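Local structure of GGDEF and EAL domain-containing protein (Vibrio cholerae O1 str. 2010EL-1786, 6PWK) at residues E57-K62 and A66-V71; L154-L159 and L182-W187; D334-N339 and D344-F349; F371-I376 and S402-E407. The protein probably acts as a c-di-GMP receptor that controls large adhesins in biofilm formation, binding the dinucleotide on both its GGDEF and EAL domains. All coordinates share one frame; numbering follows the deposited sequence.

Contact 1. Residues E57-K62 and A66-V71; sequences ELYEEK and AGDGMV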
# COMPACT_ATOMS: atom_id res chain seq x y z
N GLU A 57 -2.58 10.94 7.93
CA GLU A 57 -3.41 11.56 6.90
C GLU A 57 -2.70 12.76 6.27
O GLU A 57 -2.96 13.08 5.11
CB GLU A 57 -4.75 11.98 7.50
CG GLU A 57 -5.70 10.82 7.77
CD GLU A 57 -6.75 11.14 8.81
OE1 GLU A 57 -6.74 12.27 9.35
OE2 GLU A 57 -7.58 10.26 9.10
N LEU A 58 -1.81 13.41 7.02
CA LEU A 58 -1.14 14.60 6.49
C LEU A 58 -0.07 14.23 5.48
O LEU A 58 0.24 15.04 4.59
CB LEU A 58 -0.54 15.40 7.64
CG LEU A 58 0.02 16.79 7.31
CD1 LEU A 58 -1.09 17.71 6.84
CD2 LEU A 58 0.75 17.38 8.50
N TYR A 59 0.50 13.03 5.58
CA TYR A 59 1.70 12.71 4.82
C TYR A 59 1.44 12.67 3.31
O TYR A 59 2.18 13.27 2.53
CB TYR A 59 2.30 11.38 5.30
CG TYR A 59 3.55 11.57 6.13
CD1 TYR A 59 3.48 11.78 7.50
CD2 TYR A 59 4.81 11.56 5.53
CE1 TYR A 59 4.63 11.96 8.25
CE2 TYR A 59 5.96 11.73 6.28
CZ TYR A 59 5.86 11.93 7.64
OH TYR A 59 7.00 12.11 8.39
N GLU A 60 0.39 11.97 2.88
CA GLU A 60 0.11 11.97 1.45
C GLU A 60 -0.63 13.24 1.01
O GLU A 60 -0.49 13.66 -0.14
CB GLU A 60 -0.70 10.74 1.05
CG GLU A 60 -0.80 10.57 -0.47
CD GLU A 60 -1.72 9.45 -0.90
OE1 GLU A 60 -1.91 8.50 -0.11
OE2 GLU A 60 -2.26 9.52 -2.02
N GLU A 61 -1.39 13.85 1.92
CA GLU A 61 -2.19 15.01 1.54
C GLU A 61 -1.31 16.21 1.21
O GLU A 61 -1.50 16.87 0.18
CB GLU A 61 -3.18 15.35 2.65
CG GLU A 61 -4.24 16.37 2.26
CD GLU A 61 -5.25 16.63 3.36
OE1 GLU A 61 -5.09 16.05 4.46
OE2 GLU A 61 -6.19 17.41 3.13
N LYS A 62 -0.34 16.51 2.07
CA LYS A 62 0.49 17.70 1.93
C LYS A 62 1.98 17.37 1.79
O LYS A 62 2.82 18.27 1.93
CB LYS A 62 0.27 18.65 3.12
CG LYS A 62 -1.10 19.31 3.15
CD LYS A 62 -1.20 20.41 2.11
CE LYS A 62 -2.64 20.85 1.91
NZ LYS A 62 -2.81 21.52 0.59
N ALA A 66 5.62 18.68 5.24
CA ALA A 66 4.64 19.03 6.26
C ALA A 66 4.44 17.90 7.25
O ALA A 66 4.17 18.15 8.43
CB ALA A 66 3.31 19.40 5.60
N GLY A 67 4.58 16.65 6.81
CA GLY A 67 4.42 15.53 7.72
C GLY A 67 5.54 15.46 8.74
O GLY A 67 5.30 15.24 9.93
N ASP A 68 6.79 15.63 8.29
CA ASP A 68 7.92 15.62 9.22
C ASP A 68 7.83 16.78 10.19
O ASP A 68 8.15 16.63 11.38
CB ASP A 68 9.24 15.67 8.45
CG ASP A 68 9.52 14.38 7.69
OD1 ASP A 68 8.59 13.55 7.56
OD2 ASP A 68 10.67 14.21 7.24
N GLY A 69 7.41 17.96 9.71
CA GLY A 69 7.24 19.09 10.60
C GLY A 69 6.20 18.86 11.68
O GLY A 69 6.35 19.34 12.81
N MET A 70 5.14 18.12 11.36
CA MET A 70 4.12 17.82 12.36
C MET A 70 4.62 16.79 13.37
O MET A 70 4.28 16.86 14.56
CB MET A 70 2.84 17.34 11.68
CG MET A 70 1.68 17.15 12.64
SD MET A 70 1.31 18.65 13.55
CE MET A 70 -0.30 19.06 12.88
N VAL A 71 5.41 15.82 12.91
CA VAL A 71 6.03 14.87 13.82
C VAL A 71 6.93 15.59 14.81
O VAL A 71 6.89 15.33 16.02
CB VAL A 71 6.80 13.79 13.04
CG1 VAL A 71 7.70 12.99 13.97
CG2 VAL A 71 5.84 12.87 12.31
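The helical segments 57-62 and 66-71 pack against each other in roughly antiparallel directions, at 151° with their axes 8.6 Å apart at closest approach, and the CA atoms of Tyr59 and Gly67 come within 4.9 Å. This tight approach belongs to a helical hairpin whose second arm starts a few residues after the first ends. Gly67 makes room for a ring: the Tyr59 side chain lies across the neighbouring helix so that Gly67 CA sits over one of its faces, 3.9 Å from the ring centroid and off-centre toward CE1, a CH-pi contact. At the ring's edge Val71 CG2 approaches CE1, 4.3 Å away. The phenol reaches on to Asp68, its OH giving a hydrogen bond to OD1; the modelled length is too short to be trusted in detail, and the ring and carboxylate planes stand 55° apart. On the other flank Leu58, with CG anti to the backbone N (chi1 -171°), puts CD2 against Met70 CB at 3.8 Å and close to the backbone carbonyl of Ala66. Ala66 CB in turn meets Lys62 CB at 4.0 Å, next to the turn that joins the two arms, while the end of the lysine leads off. The contact also serves ligand binding. Asp68 uses its second oxygen, OD2, for the guanine amino group of a bound c-di-GMP, which would place Tyr59 in the second shell of the ligand site, if the bond is as modelled. Within the GGDEF domain the hairpin follows strand 45-51; Met70 and Val71 pack back on Ile55, and Asp68 and Val71 touch the loop at Val22.

Contact 2. Residues L154-L159 and L182-W187; sequences LLDNAL and LGKQQW. With C2E (9,9'-[(2R,3R,3aS,5S,7aR,9R,10R,10aS,12S,14aR)-3,5,10,12-tetrahydroxy-5,12-dioxidooctahydro-2H,7H-difuro[3,2-d:3',2'-j][1,3,7,9,2,8]tetraoxadiphosphacyclododecine-2,9-diyl]bis(2-amino-1,9-dihydro-6H-purin-6-one)), chain D.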
# COMPACT_ATOMS: atom_id res chain seq x y z
N LEU A 154 -0.08 -5.77 25.74
CA LEU A 154 -1.02 -4.99 26.53
C LEU A 154 -1.15 -3.57 25.99
O LEU A 154 -2.26 -3.02 25.94
CB LEU A 154 -0.58 -4.96 27.99
CG LEU A 154 -0.84 -6.20 28.84
CD1 LEU A 154 0.15 -6.29 29.98
CD2 LEU A 154 -2.26 -6.17 29.38
N LEU A 155 -0.03 -2.97 25.59
CA LEU A 155 -0.06 -1.63 25.03
C LEU A 155 -0.86 -1.59 23.74
O LEU A 155 -1.57 -0.62 23.46
CB LEU A 155 1.38 -1.15 24.80
CG LEU A 155 1.77 0.31 25.03
CD1 LEU A 155 1.02 0.91 26.19
CD2 LEU A 155 3.27 0.39 25.27
N ASP A 156 -0.77 -2.65 22.93
CA ASP A 156 -1.48 -2.69 21.66
C ASP A 156 -2.98 -2.91 21.87
O ASP A 156 -3.80 -2.30 21.18
CB ASP A 156 -0.90 -3.79 20.77
CG ASP A 156 -1.21 -3.59 19.30
OD1 ASP A 156 -1.63 -2.48 18.93
OD2 ASP A 156 -1.05 -4.55 18.52
N ASN A 157 -3.35 -3.79 22.81
CA ASN A 157 -4.76 -4.03 23.08
C ASN A 157 -5.41 -2.83 23.76
O ASN A 157 -6.59 -2.55 23.52
CB ASN A 157 -4.93 -5.28 23.95
CG ASN A 157 -4.65 -6.56 23.18
OD1 ASN A 157 -5.57 -7.20 22.66
ND2 ASN A 157 -3.38 -6.93 23.09
N ALA A 158 -4.67 -2.11 24.60
CA ALA A 158 -5.21 -0.89 25.20
C ALA A 158 -5.43 0.18 24.14
O ALA A 158 -6.41 0.93 24.20
CB ALA A 158 -4.29 -0.38 26.30
N LEU A 159 -4.52 0.27 23.17
CA LEU A 159 -4.70 1.23 22.08
C LEU A 159 -5.93 0.89 21.25
O LEU A 159 -6.66 1.79 20.81
CB LEU A 159 -3.45 1.26 21.21
CG LEU A 159 -3.41 2.31 20.10
CD1 LEU A 159 -3.60 3.70 20.68
CD2 LEU A 159 -2.10 2.22 19.33
N LEU A 182 -3.75 -10.48 23.70
CA LEU A 182 -2.99 -11.21 22.70
C LEU A 182 -2.33 -10.23 21.74
O LEU A 182 -2.80 -9.10 21.56
CB LEU A 182 -3.88 -12.18 21.91
CG LEU A 182 -4.56 -13.31 22.69
CD1 LEU A 182 -5.53 -14.07 21.79
CD2 LEU A 182 -3.53 -14.25 23.28
N GLY A 183 -1.23 -10.66 21.13
CA GLY A 183 -0.62 -9.90 20.06
C GLY A 183 -1.44 -9.98 18.78
O GLY A 183 -2.43 -10.71 18.68
N LYS A 184 -1.02 -9.19 17.79
CA LYS A 184 -1.77 -9.11 16.54
C LYS A 184 -1.88 -10.46 15.86
O LYS A 184 -2.96 -10.88 15.43
CB LYS A 184 -1.13 -8.08 15.60
CG LYS A 184 -1.23 -6.64 16.08
CD LYS A 184 -0.84 -5.68 14.97
CE LYS A 184 -0.81 -4.24 15.45
NZ LYS A 184 0.30 -3.98 16.41
N GLN A 185 -0.75 -11.18 15.74
CA GLN A 185 -0.78 -12.47 15.08
C GLN A 185 -1.52 -13.52 15.91
O GLN A 185 -2.10 -14.45 15.34
CB GLN A 185 0.65 -12.93 14.77
CG GLN A 185 1.31 -12.12 13.66
CD GLN A 185 2.82 -12.26 13.65
OE1 GLN A 185 3.36 -13.33 13.93
NE2 GLN A 185 3.50 -11.17 13.31
N GLN A 186 -1.51 -13.38 17.23
CA GLN A 186 -2.27 -14.31 18.06
C GLN A 186 -3.77 -14.12 17.86
O GLN A 186 -4.51 -15.11 17.78
CB GLN A 186 -1.90 -14.12 19.53
CG GLN A 186 -0.52 -14.65 19.89
CD GLN A 186 -0.11 -14.30 21.31
OE1 GLN A 186 -0.49 -13.25 21.84
NE2 GLN A 186 0.66 -15.18 21.94
N TRP A 187 -4.23 -12.87 17.78
CA TRP A 187 -5.65 -12.62 17.51
C TRP A 187 -6.07 -13.22 16.18
O TRP A 187 -7.11 -13.87 16.07
CB TRP A 187 -5.94 -11.12 17.53
CG TRP A 187 -6.16 -10.54 18.90
CD1 TRP A 187 -5.40 -9.57 19.50
CD2 TRP A 187 -7.20 -10.87 19.82
NE1 TRP A 187 -5.91 -9.29 20.75
CE2 TRP A 187 -7.01 -10.07 20.97
CE3 TRP A 187 -8.27 -11.77 19.79
CZ2 TRP A 187 -7.85 -10.15 22.08
CZ3 TRP A 187 -9.11 -11.84 20.90
CH2 TRP A 187 -8.89 -11.03 22.02
P1 C2E D . 2.54 -9.16 16.81
O2P C2E D . 2.34 -8.24 15.63
O1P C2E D . 1.76 -10.39 16.45
O5' C2E D . 4.06 -9.73 16.97
C5' C2E D . 4.27 -10.93 17.65
C4' C2E D . 5.81 -11.08 17.58
O4' C2E D . 6.17 -11.14 16.33
C3' C2E D . 6.37 -9.71 17.99
O3' C2E D . 6.56 -9.61 19.33
C2' C2E D . 7.71 -9.60 17.23
O2' C2E D . 8.84 -10.04 18.09
C1' C2E D . 7.63 -10.47 16.25
N9 C2E D . 7.91 -9.90 14.96
C8 C2E D . 6.70 -9.31 14.85
N7 C2E D . 6.70 -8.65 13.66
C5 C2E D . 7.88 -8.84 13.06
C6 C2E D . 8.51 -8.38 11.72
O6 C2E D . 7.91 -7.70 10.95
N1 C2E D . 9.84 -8.77 11.35
C2 C2E D . 10.62 -9.60 12.23
N2 C2E D . 11.99 -10.06 11.96
N3 C2E D . 10.02 -10.02 13.48
C4 C2E D . 8.63 -9.63 13.87
P11 C2E D . 6.89 -8.05 19.80
O21 C2E D . 7.85 -7.22 18.98
O11 C2E D . 7.57 -8.17 21.14
O5A C2E D . 5.40 -7.41 20.14
C5A C2E D . 4.37 -8.33 20.41
C4A C2E D . 3.08 -7.62 20.33
O4A C2E D . 3.19 -6.41 20.82
C3A C2E D . 2.67 -7.45 18.71
O3A C2E D . 1.87 -8.62 18.23
C2A C2E D . 1.99 -6.44 18.64
O2A C2E D . 0.55 -6.81 18.92
C1A C2E D . 2.59 -5.47 19.80
N91 C2E D . 3.48 -4.63 19.33
C81 C2E D . 4.81 -4.79 19.21
N71 C2E D . 5.29 -3.65 18.69
C51 C2E D . 4.27 -2.81 18.50
C61 C2E D . 4.20 -1.39 17.95
O61 C2E D . 5.20 -0.87 17.61
N11 C2E D . 2.96 -0.69 17.84
C21 C2E D . 1.74 -1.33 18.26
N21 C2E D . 0.47 -0.62 18.16
N31 C2E D . 1.82 -2.69 18.79
C41 C2E D . 3.13 -3.42 18.90
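Asp156 and Lys184 meet around one end of a c-di-GMP molecule, where their side chains cross at about a right angle. The aspartate serves two parts of the ligand: OD1 accepts the guanine amino group N21 at 2.9 Å, and OD2 takes the ribose hydroxyl O2A at 2.8 Å. OD2 also holds Lys184 NZ in a salt bridge of 2.6 Å, the ammonium arriving from above the carboxylate plane. Lys184 gets there by running extended from CG and bending only at its last torsion (chi4 69°), which folds NZ back over the carboxylate. Its backbone N points to O2A and to the ester oxygen O3A, while Gln185 N makes a straighter bond to phosphate O1P at 2.7 Å, with an angle of 167°. These amides belong to the first turn of a helix capped by Gly183, and the helix end probably favours the phosphate's charge. Gln186, three residues further on, reaches back with OE1 to Gly183 N.

Behind this shell Asn157 ties the two segments together. Its OD1 receives Trp187 NE1 at 2.9 Å on a lone pair and in the indole plane. Its ND2 gives a hydrogen bond to Leu182 O at 2.7 Å and another to Ser153 O. The c-di-GMP also bonds Glu96 and Arg28 of the same chain and Asp68 of the second subunit, so it bridges the dimer. Helix 148-164 lies on strands 45-51 and 136-142 of the GGDEF sheet; helix 184-197 leads toward the EAL domain, whose helix 232-241 packs on Trp187 through Phe237.

Contact 3. Residues D334-N339 and D344-F349; sequences DNYGRN and DYINEF. With MG (magnesium ion), chain E; C2E (9,9'-[(2R,3R,3aS,5S,7aR,9R,10R,10aS,12S,14aR)-3,5,10,12-tetrahydroxy-5,12-dioxidooctahydro-2H,7H-difuro[3,2-d:3',2'-j][1,3,7,9,2,8]tetraoxadiphosphacyclododecine-2,9-diyl]bis(2-amino-1,9-dihydro-6H-purin-6-one)), chain C.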
# COMPACT_ATOMS: atom_id res chain seq x y z
N ASP A 334 -21.99 3.99 8.53
CA ASP A 334 -22.04 3.50 9.90
C ASP A 334 -21.71 4.56 10.94
O ASP A 334 -22.46 4.73 11.91
CB ASP A 334 -21.10 2.29 10.05
CG ASP A 334 -21.51 1.37 11.19
OD1 ASP A 334 -22.50 1.68 11.89
OD2 ASP A 334 -20.84 0.34 11.38
N ASN A 335 -20.59 5.26 10.79
CA ASN A 335 -20.19 6.31 11.72
C ASN A 335 -20.58 7.69 11.23
O ASN A 335 -19.79 8.64 11.30
CB ASN A 335 -18.68 6.25 11.98
CG ASN A 335 -18.30 5.09 12.87
OD1 ASN A 335 -19.09 4.63 13.70
ND2 ASN A 335 -17.07 4.60 12.71
N TYR A 336 -21.81 7.83 10.73
CA TYR A 336 -22.23 9.07 10.08
C TYR A 336 -22.17 10.24 11.04
O TYR A 336 -22.72 10.19 12.15
CB TYR A 336 -23.65 8.91 9.53
CG TYR A 336 -24.18 10.17 8.90
CD1 TYR A 336 -23.51 10.76 7.84
CD2 TYR A 336 -25.34 10.77 9.37
CE1 TYR A 336 -23.99 11.91 7.26
CE2 TYR A 336 -25.82 11.93 8.79
CZ TYR A 336 -25.14 12.50 7.74
OH TYR A 336 -25.60 13.65 7.14
N GLY A 337 -21.50 11.31 10.62
CA GLY A 337 -21.40 12.52 11.39
C GLY A 337 -20.13 12.67 12.20
O GLY A 337 -19.89 13.74 12.76
N ARG A 338 -19.30 11.62 12.28
CA ARG A 338 -18.08 11.72 13.07
C ARG A 338 -17.06 12.63 12.39
O ARG A 338 -16.31 13.35 13.06
CB ARG A 338 -17.49 10.33 13.31
CG ARG A 338 -16.33 10.32 14.29
CD ARG A 338 -15.84 8.91 14.56
NE ARG A 338 -16.79 8.13 15.36
CZ ARG A 338 -16.60 6.86 15.71
NH1 ARG A 338 -15.49 6.23 15.35
NH2 ARG A 338 -17.51 6.23 16.44
N ASN A 339 -17.02 12.62 11.06
CA ASN A 339 -16.15 13.51 10.30
C ASN A 339 -16.98 14.66 9.73
O ASN A 339 -17.14 14.82 8.52
CB ASN A 339 -15.41 12.74 9.21
CG ASN A 339 -14.51 11.66 9.77
OD1 ASN A 339 -14.65 10.48 9.45
ND2 ASN A 339 -13.57 12.06 10.62
N ASP A 344 -19.36 15.66 2.45
CA ASP A 344 -19.99 15.88 1.16
C ASP A 344 -19.98 14.64 0.28
O ASP A 344 -20.52 14.67 -0.82
CB ASP A 344 -19.32 17.04 0.42
CG ASP A 344 -17.86 16.77 0.11
OD1 ASP A 344 -17.24 15.94 0.81
OD2 ASP A 344 -17.33 17.40 -0.83
N TYR A 345 -19.36 13.55 0.75
CA TYR A 345 -19.39 12.29 0.02
C TYR A 345 -20.80 11.76 -0.17
O TYR A 345 -21.05 10.98 -1.09
CB TYR A 345 -18.54 11.25 0.75
CG TYR A 345 -19.06 10.91 2.13
CD1 TYR A 345 -19.98 9.89 2.33
CD2 TYR A 345 -18.63 11.62 3.25
CE1 TYR A 345 -20.46 9.58 3.59
CE2 TYR A 345 -19.10 11.32 4.51
CZ TYR A 345 -20.01 10.30 4.68
OH TYR A 345 -20.48 9.99 5.93
N ILE A 346 -21.73 12.17 0.70
CA ILE A 346 -23.12 11.72 0.61
C ILE A 346 -23.71 12.09 -0.74
O ILE A 346 -24.44 11.30 -1.35
CB ILE A 346 -23.94 12.32 1.76
CG1 ILE A 346 -23.30 12.00 3.10
CG2 ILE A 346 -25.36 11.82 1.71
CD1 ILE A 346 -23.68 12.98 4.17
N ASN A 347 -23.42 13.30 -1.22
CA ASN A 347 -23.99 13.76 -2.48
C ASN A 347 -23.51 12.90 -3.64
O ASN A 347 -24.27 12.63 -4.58
CB ASN A 347 -23.62 15.22 -2.71
CG ASN A 347 -24.47 15.87 -3.79
OD1 ASN A 347 -25.62 15.49 -4.01
ND2 ASN A 347 -23.90 16.86 -4.47
N GLU A 348 -22.26 12.44 -3.60
CA GLU A 348 -21.73 11.63 -4.69
C GLU A 348 -22.18 10.18 -4.58
O GLU A 348 -22.56 9.56 -5.58
CB GLU A 348 -20.20 11.71 -4.73
CG GLU A 348 -19.58 10.97 -5.90
CD GLU A 348 -18.10 10.69 -5.70
OE1 GLU A 348 -17.38 10.58 -6.71
OE2 GLU A 348 -17.67 10.56 -4.54
N PHE A 349 -22.15 9.61 -3.37
CA PHE A 349 -22.41 8.19 -3.19
C PHE A 349 -23.89 7.85 -3.08
O PHE A 349 -24.30 6.77 -3.50
CB PHE A 349 -21.67 7.67 -1.96
CG PHE A 349 -20.19 7.48 -2.17
CD1 PHE A 349 -19.32 8.55 -2.03
CD2 PHE A 349 -19.68 6.24 -2.50
CE1 PHE A 349 -17.96 8.38 -2.22
CE2 PHE A 349 -18.32 6.07 -2.69
CZ PHE A 349 -17.46 7.14 -2.56
MG MG E . -22.62 -0.70 12.34
P1 C2E C . -21.14 -0.93 15.60
O2P C2E C . -21.44 -0.79 14.13
O1P C2E C . -21.32 0.46 16.16
O5' C2E C . -22.26 -1.84 16.37
C5' C2E C . -22.88 -1.31 17.49
C4' C2E C . -22.11 -1.85 18.73
O4' C2E C . -22.57 -1.31 19.82
C3' C2E C . -22.38 -3.35 18.93
O3' C2E C . -21.45 -3.79 19.80
C2' C2E C . -23.73 -3.30 19.65
O2' C2E C . -24.00 -4.61 20.32
C1' C2E C . -23.45 -2.43 20.57
N9 C2E C . -24.49 -1.68 21.23
C8 C2E C . -25.51 -1.93 20.38
N7 C2E C . -26.59 -1.27 20.87
C5 C2E C . -26.24 -0.62 21.97
C6 C2E C . -26.98 0.29 22.96
O6 C2E C . -28.13 0.56 22.84
N1 C2E C . -26.27 0.84 24.08
C2 C2E C . -24.88 0.57 24.30
N2 C2E C . -24.11 1.11 25.42
N3 C2E C . -24.21 -0.30 23.34
C4 C2E C . -24.93 -0.88 22.18
P11 C2E C . -20.65 -5.14 19.26
O21 C2E C . -21.43 -6.42 19.13
O11 C2E C . -19.58 -5.43 20.28
O5A C2E C . -19.94 -4.57 17.88
C5A C2E C . -18.87 -3.71 18.15
C4A C2E C . -18.20 -3.32 16.89
O4A C2E C . -17.62 -4.36 16.37
C3A C2E C . -19.34 -2.78 15.78
O3A C2E C . -19.56 -1.30 15.94
C2A C2E C . -18.86 -3.02 14.67
O2A C2E C . -18.03 -1.86 14.20
C1A C2E C . -17.95 -4.35 14.89
N91 C2E C . -18.61 -5.42 14.54
C81 C2E C . -19.54 -6.12 15.21
N71 C2E C . -19.90 -7.14 14.40
C51 C2E C . -19.21 -7.05 13.27
C61 C2E C . -19.20 -7.91 12.01
O61 C2E C . -19.91 -8.85 11.96
N11 C2E C . -18.34 -7.59 10.91
C21 C2E C . -17.47 -6.45 10.99
N21 C2E C . -16.60 -6.12 9.87
N31 C2E C . -17.50 -5.63 12.20
C41 C2E C . -18.39 -5.97 13.35
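The backbones of 334-339 and 344-349 stay well apart, their closest CA atoms, those of Tyr336 and Ile346, being 9.9 Å from each other, and side chains bridge the distance. The first segment turns a corner at Asp334 and Asn335 and then makes a type II turn from Asn335 to Arg338, with Gly337 taking the positive phi of 97°. The second carries the short helix 345-349. In Tyr336 a chi1 of 177° swings the ring away from the backbone N and toward that helix, where it is met along its edge by two groups: the methyl CD1 of Ile346 beside CE1, and the hydroxyl of Tyr345, in the ring plane, 3.7 Å from CD1. Each phenol is held elsewhere, Tyr336 OH on Ile376 O and Tyr345 OH on Glu307, which holds the far end of each ring in place and satisfies buried polar atoms. At the other end of the first segment Asp334 grips the magnesium ion with both oxygens, OD1 at 2.4 Å and OD2 at 2.3 Å. Phosphate oxygen O2P of c-di-GMP is a further ligand, at 2.1 Å from the ion, and Glu218, Asn272 and Glu304 complete the site. The contact lies just beyond Asp334. It belongs to a beta-alpha-beta unit of the EAL barrel, strand 330-336, helix 345-349 and strand 353-356, with Tyr336 leaning on Val354 and Leu356 and helix 307-312 lying alongside through Glu307 and Val311.

Contact 4. Residues F371-I376 and S402-E407; sequences FTLTSI and SEHFIE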
# COMPACT_ATOMS: atom_id res chain seq x y z
N PHE A 371 -26.46 21.34 17.11
CA PHE A 371 -26.47 22.07 15.85
C PHE A 371 -25.93 21.20 14.71
O PHE A 371 -26.51 21.17 13.62
CB PHE A 371 -25.67 23.36 15.97
N THR A 372 -24.82 20.51 14.95
CA THR A 372 -24.28 19.60 13.95
C THR A 372 -25.25 18.46 13.67
O THR A 372 -25.39 18.02 12.52
CB THR A 372 -22.92 19.06 14.40
OG1 THR A 372 -21.95 20.11 14.34
CG2 THR A 372 -22.47 17.90 13.53
N LEU A 373 -25.94 17.97 14.70
CA LEU A 373 -26.85 16.85 14.53
C LEU A 373 -28.01 17.20 13.62
O LEU A 373 -28.40 16.40 12.76
CB LEU A 373 -27.36 16.37 15.90
CG LEU A 373 -28.37 15.23 15.90
CD1 LEU A 373 -27.83 14.02 15.16
CD2 LEU A 373 -28.74 14.86 17.33
N THR A 374 -28.59 18.39 13.78
CA THR A 374 -29.69 18.80 12.92
C THR A 374 -29.23 19.01 11.48
O THR A 374 -29.93 18.65 10.53
CB THR A 374 -30.35 20.07 13.44
OG1 THR A 374 -30.49 20.00 14.87
CG2 THR A 374 -31.73 20.25 12.82
N SER A 375 -28.04 19.60 11.31
CA SER A 375 -27.55 19.93 9.98
C SER A 375 -27.33 18.67 9.14
O SER A 375 -27.74 18.61 7.98
CB SER A 375 -26.26 20.74 10.08
OG SER A 375 -25.73 21.03 8.80
N ILE A 376 -26.68 17.66 9.72
CA ILE A 376 -26.46 16.42 8.98
C ILE A 376 -27.75 15.62 8.83
O ILE A 376 -27.83 14.74 7.97
CB ILE A 376 -25.37 15.58 9.66
CG1 ILE A 376 -25.86 15.02 11.00
CG2 ILE A 376 -24.10 16.40 9.86
CD1 ILE A 376 -24.84 14.14 11.70
N SER A 402 -35.69 12.76 19.08
CA SER A 402 -36.94 13.00 18.36
C SER A 402 -37.02 14.42 17.82
O SER A 402 -37.65 14.65 16.78
CB SER A 402 -38.13 12.71 19.28
OG SER A 402 -38.22 11.33 19.58
N GLU A 403 -36.40 15.39 18.50
CA GLU A 403 -36.43 16.77 18.04
C GLU A 403 -35.62 17.00 16.78
O GLU A 403 -35.67 18.11 16.23
CB GLU A 403 -35.94 17.70 19.15
CG GLU A 403 -36.77 17.64 20.42
CD GLU A 403 -36.22 18.52 21.52
OE1 GLU A 403 -35.26 19.27 21.25
OE2 GLU A 403 -36.76 18.47 22.65
N HIS A 404 -34.89 16.00 16.30
CA HIS A 404 -34.08 16.12 15.09
C HIS A 404 -34.64 15.28 13.94
O HIS A 404 -33.88 14.91 13.04
CB HIS A 404 -32.63 15.74 15.39
CG HIS A 404 -31.95 16.66 16.35
ND1 HIS A 404 -32.38 16.82 17.65
CD2 HIS A 404 -30.89 17.48 16.19
CE1 HIS A 404 -31.60 17.70 18.26
NE2 HIS A 404 -30.69 18.11 17.40
N PHE A 405 -35.94 15.00 13.96
CA PHE A 405 -36.66 14.24 12.93
C PHE A 405 -35.84 13.05 12.41
O PHE A 405 -35.59 12.91 11.22
CB PHE A 405 -37.12 15.14 11.78
CG PHE A 405 -36.11 16.17 11.35
CD1 PHE A 405 -35.14 15.87 10.40
CD2 PHE A 405 -36.14 17.45 11.88
CE1 PHE A 405 -34.21 16.82 10.01
CE2 PHE A 405 -35.21 18.40 11.49
CZ PHE A 405 -34.25 18.08 10.55
N ILE A 406 -35.45 12.18 13.34
CA ILE A 406 -34.80 10.93 12.98
C ILE A 406 -35.88 9.90 12.65
O ILE A 406 -36.85 9.75 13.40
CB ILE A 406 -33.89 10.43 14.11
CG1 ILE A 406 -32.91 11.53 14.52
CG2 ILE A 406 -33.13 9.18 13.69
CD1 ILE A 406 -32.03 12.02 13.40
N GLU A 407 -35.72 9.20 11.53
CA GLU A 407 -36.78 8.33 11.05
C GLU A 407 -36.85 7.02 11.83
O GLU A 407 -37.91 6.66 12.35
CB GLU A 407 -36.60 8.05 9.55
CG GLU A 407 -37.03 9.21 8.66
CD GLU A 407 -37.13 8.83 7.20
OE1 GLU A 407 -36.14 8.29 6.65
OE2 GLU A 407 -38.20 9.06 6.59
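The imidazole of His404 carries Leu373 on one face, with methyl CD2 3.7 Å from the ring centroid and 17° off the normal, a CH-pi contact displaced toward the rim. The first torsion of Leu373 (chi1 178°) points its branch away from the backbone N and beneath the ring, and the two side chains cross at about a right angle. In the plane of the imidazole, at its edge, lies the backbone N of Thr374. The ring is pinned by its nitrogens as well: NE2 hydrogen-bonds Lys370 O one turn back along helix 367-382, and ND1 makes a weak bond to Phe400 O. Thr374 OG1 also bonds Lys370 O, so that carbonyl is shared. The threonine's methyl CG2 meets the other ring, touching Phe405 CZ obliquely at 4.0 Å.

The backbone helps explain why two aromatic groups can face one helix: Ser402 to Phe405 form a type I turn at the end of helix 395-402, and Phe405 takes left-handed backbone angles and, with chi1 41°, turns its ring across Thr374. The CA atoms of Thr374 and His404 are 5.6 Å apart. Helix 367-382 is thereby packed on one side by the loop that leads to strand 408-409, with Leu373 and Ile406 both reaching down onto Leu356 of barrel strand 353-356, and Ile406 also onto strand 386-389.

The four contacts follow one another in series from the N terminus, and none nests in or crosses another. Contact 1 closes a tight hairpin in the GGDEF domain. Contact 2 spans strand 171-174 to join the domain's helix 148-164 to the helix that leads into the EAL part, and its c-di-GMP is also held by Asp68 from contact 1 of the second subunit, linking the two sites across the dimer. Contact 3 closes a short loop after a barrel strand, and contact 4 a longer one holding strand 386-389. These last two, with centres about 15 Å apart, touch directly: Gly337 packs on Ile376, joining the turn after strand 330-336 to helix 367-382.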